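Local coordinates for 462aa long hypothetical selenium-binding protein (Sulfolobus tokodaii, PDB 2ECE) that is of uncharacterised function but adopts a beta-propeller fold and, as a member of the selenium-binding protein family, may bind selenium, at residues E25-I39 with F439-G451. Sequence-based numbering, arbitrary orientation.
Sequences EDLAYVACLYTGTGI and FGEARSHQVRLSG
A beta bulge interrupts the antiparallel pairing of strands 27-33 and 443-449, where Val30 faces Val447 but Cys32 faces Ser444. His445 and Gln446 together lie opposite the single Ala31, whose N bonds to Gln446 O and whose O takes His445 N at 2.7 Å. Toward the far end Ser450 OG replaces a backbone acceptor, receiving Leu27 N at 3.0 Å. The C-terminal strand thus joins the N-terminal one in a four-stranded blade, with 44-49 and 60-65 completing it, a Velcro-type closure in which strands from both ends of the chain share one propeller blade. Beside Val30, Cys32 SG sits over the Phe439 ring, 4.0 Å from its centroid and 28° off the normal, placed there by a chi1 of -66° that sets sulfur anti to the carbonyl carbon. Ala442 CB makes a CH-pi contact over one face of the Tyr34 ring, 3.9 Å from the centroid. The outstretched Arg443 side chain runs alongside Thr37 but points the other way, with NE 3.5 Å from Thr37 CG2; its guanidinium has Gly36 C over one face, and NH1 forms a salt bridge with Asp406 and NH2 a hydrogen bond with Asn407. A leucine in its place would probably cost Asp406 this salt bridge and Asn407 its hydrogen bond, and take away the flat group that lies against Gly36.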
loop_
_atom_site.group_PDB
_atom_site.type_symbol
_atom_site.label_atom_id
_atom_site.label_comp_id
_atom_site.label_asym_id
_atom_site.label_seq_id
_atom_site.Cartn_x
_atom_site.Cartn_y
_atom_site.Cartn_z
ATOM N N GLU A 25 14.988 -3.419 -11.550
ATOM C CA GLU A 25 13.737 -3.974 -12.064
ATOM C C GLU A 25 13.576 -3.715 -13.568
ATOM O O GLU A 25 13.940 -2.649 -14.056
ATOM C CB GLU A 25 12.544 -3.356 -11.318
ATOM C CG GLU A 25 12.292 -1.872 -11.610
ATOM C CD GLU A 25 13.201 -0.926 -10.832
ATOM O OE1 GLU A 25 14.116 -1.404 -10.129
ATOM O OE2 GLU A 25 13.000 0.309 -10.924
ATOM N N ASP A 26 13.029 -4.691 -14.292
ATOM C CA ASP A 26 12.790 -4.560 -15.729
ATOM C C ASP A 26 11.330 -4.189 -15.998
ATOM O O ASP A 26 11.014 -3.548 -17.002
ATOM C CB ASP A 26 13.061 -5.875 -16.470
ATOM C CG ASP A 26 14.533 -6.153 -16.667
ATOM O OD1 ASP A 26 15.291 -5.200 -16.958
ATOM O OD2 ASP A 26 14.928 -7.335 -16.553
ATOM N N LEU A 27 10.446 -4.604 -15.092
ATOM C CA LEU A 27 9.018 -4.362 -15.259
ATOM C C LEU A 27 8.335 -3.875 -14.002
ATOM O O LEU A 27 8.837 -4.038 -12.893
ATOM C CB LEU A 27 8.317 -5.651 -15.694
ATOM C CG LEU A 27 8.866 -6.401 -16.896
ATOM C CD1 LEU A 27 8.358 -7.838 -16.859
ATOM C CD2 LEU A 27 8.457 -5.688 -18.181
ATOM N N ALA A 28 7.154 -3.299 -14.201
ATOM C CA ALA A 28 6.333 -2.797 -13.112
ATOM C C ALA A 28 4.912 -3.287 -13.343
ATOM O O ALA A 28 4.298 -2.986 -14.366
ATOM C CB ALA A 28 6.365 -1.275 -13.085
ATOM N N TYR A 29 4.401 -4.073 -12.408
ATOM C CA TYR A 29 3.043 -4.577 -12.514
ATOM C C TYR A 29 2.188 -3.552 -11.780
ATOM O O TYR A 29 2.517 -3.152 -10.665
ATOM C CB TYR A 29 2.949 -5.956 -11.856
ATOM C CG TYR A 29 3.801 -7.000 -12.552
ATOM C CD1 TYR A 29 3.502 -7.421 -13.848
ATOM C CD2 TYR A 29 4.911 -7.563 -11.915
ATOM C CE1 TYR A 29 4.285 -8.382 -14.497
ATOM C CE2 TYR A 29 5.700 -8.524 -12.552
ATOM C CZ TYR A 29 5.379 -8.931 -13.843
ATOM O OH TYR A 29 6.136 -9.899 -14.470
ATOM N N VAL A 30 1.099 -3.114 -12.406
ATOM C CA VAL A 30 0.257 -2.101 -11.785
ATOM C C VAL A 30 -1.208 -2.500 -11.701
ATOM O O VAL A 30 -1.821 -2.887 -12.699
ATOM C CB VAL A 30 0.371 -0.768 -12.557
ATOM C CG1 VAL A 30 -0.360 0.346 -11.812
ATOM C CG2 VAL A 30 1.849 -0.412 -12.754
ATOM N N ALA A 31 -1.768 -2.402 -10.501
ATOM C CA ALA A 31 -3.171 -2.732 -10.304
ATOM C C ALA A 31 -3.981 -1.568 -10.869
ATOM O O ALA A 31 -3.857 -0.435 -10.396
ATOM C CB ALA A 31 -3.464 -2.910 -8.823
ATOM N N CYS A 32 -4.792 -1.845 -11.886
ATOM C CA CYS A 32 -5.614 -0.810 -12.518
ATOM C C CYS A 32 -7.103 -1.125 -12.419
ATOM O O CYS A 32 -7.495 -2.286 -12.429
ATOM C CB CYS A 32 -5.219 -0.655 -13.987
ATOM S SG CYS A 32 -3.540 -0.020 -14.201
ATOM N N LEU A 33 -7.933 -0.089 -12.350
ATOM C CA LEU A 33 -9.363 -0.307 -12.211
ATOM C C LEU A 33 -10.265 0.649 -12.994
ATOM O O LEU A 33 -9.900 1.791 -13.273
ATOM C CB LEU A 33 -9.745 -0.227 -10.732
ATOM C CG LEU A 33 -9.383 1.104 -10.050
ATOM C CD1 LEU A 33 -10.338 1.368 -8.902
ATOM C CD2 LEU A 33 -7.938 1.061 -9.558
ATOM N N TYR A 34 -11.448 0.152 -13.341
ATOM C CA TYR A 34 -12.466 0.939 -14.028
ATOM C C TYR A 34 -13.603 1.113 -13.021
ATOM O O TYR A 34 -14.565 1.848 -13.260
ATOM C CB TYR A 34 -12.964 0.210 -15.278
ATOM C CG TYR A 34 -12.071 0.402 -16.486
ATOM C CD1 TYR A 34 -11.916 1.662 -17.069
ATOM C CD2 TYR A 34 -11.376 -0.670 -17.046
ATOM C CE1 TYR A 34 -11.089 1.847 -18.179
ATOM C CE2 TYR A 34 -10.549 -0.493 -18.156
ATOM C CZ TYR A 34 -10.412 0.764 -18.714
ATOM O OH TYR A 34 -9.608 0.943 -19.811
ATOM N N THR A 35 -13.478 0.425 -11.888
ATOM C CA THR A 35 -14.470 0.502 -10.825
ATOM C C THR A 35 -14.540 1.951 -10.343
ATOM O O THR A 35 -13.529 2.528 -9.943
ATOM C CB THR A 35 -14.089 -0.405 -9.630
ATOM O OG1 THR A 35 -13.932 -1.755 -10.077
ATOM C CG2 THR A 35 -15.170 -0.369 -8.574
ATOM N N GLY A 36 -15.728 2.544 -10.404
ATOM C CA GLY A 36 -15.886 3.920 -9.964
ATOM C C GLY A 36 -15.765 4.957 -11.074
ATOM O O GLY A 36 -15.994 6.149 -10.849
ATOM N N THR A 37 -15.414 4.510 -12.276
ATOM C CA THR A 37 -15.262 5.420 -13.406
ATOM C C THR A 37 -16.530 5.509 -14.236
ATOM O O THR A 37 -16.666 6.394 -15.080
ATOM C CB THR A 37 -14.155 4.959 -14.350
ATOM O OG1 THR A 37 -14.543 3.714 -14.946
ATOM C CG2 THR A 37 -12.835 4.798 -13.588
ATOM N N GLY A 38 -17.449 4.580 -14.010
ATOM C CA GLY A 38 -18.683 4.580 -14.770
ATOM C C GLY A 38 -18.526 3.774 -16.040
ATOM O O GLY A 38 -19.472 3.621 -16.811
ATOM N N ILE A 39 -17.323 3.255 -16.264
ATOM C CA ILE A 39 -17.048 2.451 -17.447
ATOM C C ILE A 39 -17.237 0.976 -17.130
ATOM O O ILE A 39 -16.620 0.442 -16.207
ATOM C CB ILE A 39 -15.622 2.710 -17.950
ATOM C CG1 ILE A 39 -15.536 4.145 -18.470
ATOM C CG2 ILE A 39 -15.256 1.713 -19.043
ATOM C CD1 ILE A 39 -14.145 4.671 -18.583
ATOM N N PHE A 439 -2.969 5.908 -18.130
ATOM C CA PHE A 439 -3.831 4.736 -18.218
ATOM C C PHE A 439 -5.195 4.998 -18.852
ATOM O O PHE A 439 -6.105 4.169 -18.754
ATOM C CB PHE A 439 -3.983 4.127 -16.822
ATOM C CG PHE A 439 -2.696 3.554 -16.275
ATOM C CD1 PHE A 439 -2.231 2.314 -16.706
ATOM C CD2 PHE A 439 -1.932 4.271 -15.359
ATOM C CE1 PHE A 439 -1.025 1.797 -16.235
ATOM C CE2 PHE A 439 -0.724 3.760 -14.884
ATOM C CZ PHE A 439 -0.270 2.521 -15.323
ATOM N N GLY A 440 -5.332 6.146 -19.510
ATOM C CA GLY A 440 -6.589 6.477 -20.169
ATOM C C GLY A 440 -7.717 6.769 -19.202
ATOM O O GLY A 440 -7.630 7.711 -18.422
ATOM N N GLU A 441 -8.778 5.969 -19.247
ATOM C CA GLU A 441 -9.912 6.173 -18.347
ATOM C C GLU A 441 -9.812 5.252 -17.130
ATOM O O GLU A 441 -10.624 5.337 -16.206
ATOM C CB GLU A 441 -11.232 5.912 -19.080
ATOM C CG GLU A 441 -11.512 6.837 -20.266
ATOM C CD GLU A 441 -11.708 8.289 -19.860
ATOM O OE1 GLU A 441 -12.459 8.546 -18.893
ATOM O OE2 GLU A 441 -11.122 9.178 -20.514
ATOM N N ALA A 442 -8.824 4.362 -17.140
ATOM C CA ALA A 442 -8.620 3.444 -16.021
ATOM C C ALA A 442 -7.816 4.170 -14.945
ATOM O O ALA A 442 -7.083 5.107 -15.253
ATOM C CB ALA A 442 -7.865 2.200 -16.491
ATOM N N ARG A 443 -7.960 3.741 -13.690
ATOM C CA ARG A 443 -7.241 4.356 -12.579
ATOM C C ARG A 443 -6.157 3.390 -12.101
ATOM O O ARG A 443 -6.322 2.175 -12.209
ATOM C CB ARG A 443 -8.211 4.687 -11.437
ATOM C CG ARG A 443 -9.305 5.668 -11.856
ATOM C CD ARG A 443 -10.299 5.961 -10.742
ATOM N NE ARG A 443 -11.360 6.847 -11.214
ATOM C CZ ARG A 443 -12.418 7.206 -10.494
ATOM N NH1 ARG A 443 -12.562 6.761 -9.255
ATOM N NH2 ARG A 443 -13.337 8.004 -11.019
ATOM N N SER A 444 -5.060 3.925 -11.570
ATOM C CA SER A 444 -3.951 3.082 -11.123
ATOM C C SER A 444 -3.739 3.073 -9.612
ATOM O O SER A 444 -3.931 4.087 -8.940
ATOM C CB SER A 444 -2.664 3.517 -11.829
ATOM O OG SER A 444 -2.460 4.919 -11.700
ATOM N N HIS A 445 -3.351 1.915 -9.078
ATOM C CA HIS A 445 -3.119 1.803 -7.645
ATOM C C HIS A 445 -1.733 1.233 -7.308
ATOM O O HIS A 445 -0.708 1.791 -7.712
ATOM C CB HIS A 445 -4.219 0.959 -6.984
ATOM C CG HIS A 445 -4.462 1.314 -5.548
ATOM N ND1 HIS A 445 -5.395 2.254 -5.165
ATOM C CD2 HIS A 445 -3.833 0.926 -4.413
ATOM C CE1 HIS A 445 -5.330 2.433 -3.858
ATOM N NE2 HIS A 445 -4.389 1.640 -3.377
ATOM N N GLN A 446 -1.685 0.120 -6.587
ATOM C CA GLN A 446 -0.383 -0.420 -6.187
ATOM C C GLN A 446 0.521 -0.891 -7.314
ATOM O O GLN A 446 0.068 -1.416 -8.328
ATOM C CB GLN A 446 -0.549 -1.547 -5.170
ATOM C CG GLN A 446 0.779 -1.943 -4.517
ATOM C CD GLN A 446 0.585 -2.663 -3.207
ATOM O OE1 GLN A 446 -0.145 -3.657 -3.132
ATOM N NE2 GLN A 446 1.239 -2.172 -2.162
ATOM N N VAL A 447 1.817 -0.690 -7.112
ATOM C CA VAL A 447 2.827 -1.081 -8.083
ATOM C C VAL A 447 3.760 -2.120 -7.470
ATOM O O VAL A 447 4.200 -1.967 -6.335
ATOM C CB VAL A 447 3.665 0.153 -8.519
ATOM C CG1 VAL A 447 4.828 -0.273 -9.403
ATOM C CG2 VAL A 447 2.778 1.137 -9.266
ATOM N N ARG A 448 4.040 -3.185 -8.215
ATOM C CA ARG A 448 4.967 -4.212 -7.754
ATOM C C ARG A 448 6.039 -4.348 -8.826
ATOM O O ARG A 448 5.737 -4.639 -9.984
ATOM C CB ARG A 448 4.268 -5.567 -7.536
ATOM C CG ARG A 448 4.102 -5.942 -6.053
ATOM C CD ARG A 448 2.997 -5.117 -5.386
ATOM N NE ARG A 448 3.020 -5.169 -3.922
ATOM C CZ ARG A 448 3.861 -4.477 -3.158
ATOM N NH1 ARG A 448 4.761 -3.673 -3.713
ATOM N NH2 ARG A 448 3.797 -4.579 -1.838
ATOM N N LEU A 449 7.289 -4.130 -8.439
ATOM C CA LEU A 449 8.393 -4.216 -9.386
ATOM C C LEU A 449 8.917 -5.646 -9.516
ATOM O O LEU A 449 9.059 -6.360 -8.521
ATOM C CB LEU A 449 9.525 -3.284 -8.943
ATOM C CG LEU A 449 9.119 -1.830 -8.670
ATOM C CD1 LEU A 449 10.318 -1.053 -8.127
ATOM C CD2 LEU A 449 8.591 -1.192 -9.956
ATOM N N SER A 450 9.193 -6.067 -10.745
ATOM C CA SER A 450 9.716 -7.408 -10.974
ATOM C C SER A 450 10.994 -7.560 -10.148
ATOM O O SER A 450 11.840 -6.672 -10.142
ATOM C CB SER A 450 10.022 -7.615 -12.462
ATOM O OG SER A 450 10.938 -6.643 -12.942
ATOM N N GLY A 451 11.121 -8.673 -9.432
ATOM C CA GLY A 451 12.308 -8.879 -8.620
ATOM C C GLY A 451 12.186 -8.347 -7.201
ATOM O O GLY A 451 13.127 -8.444 -6.414
HETATM O O HOH W 1 -8.980 3.422 -21.158
#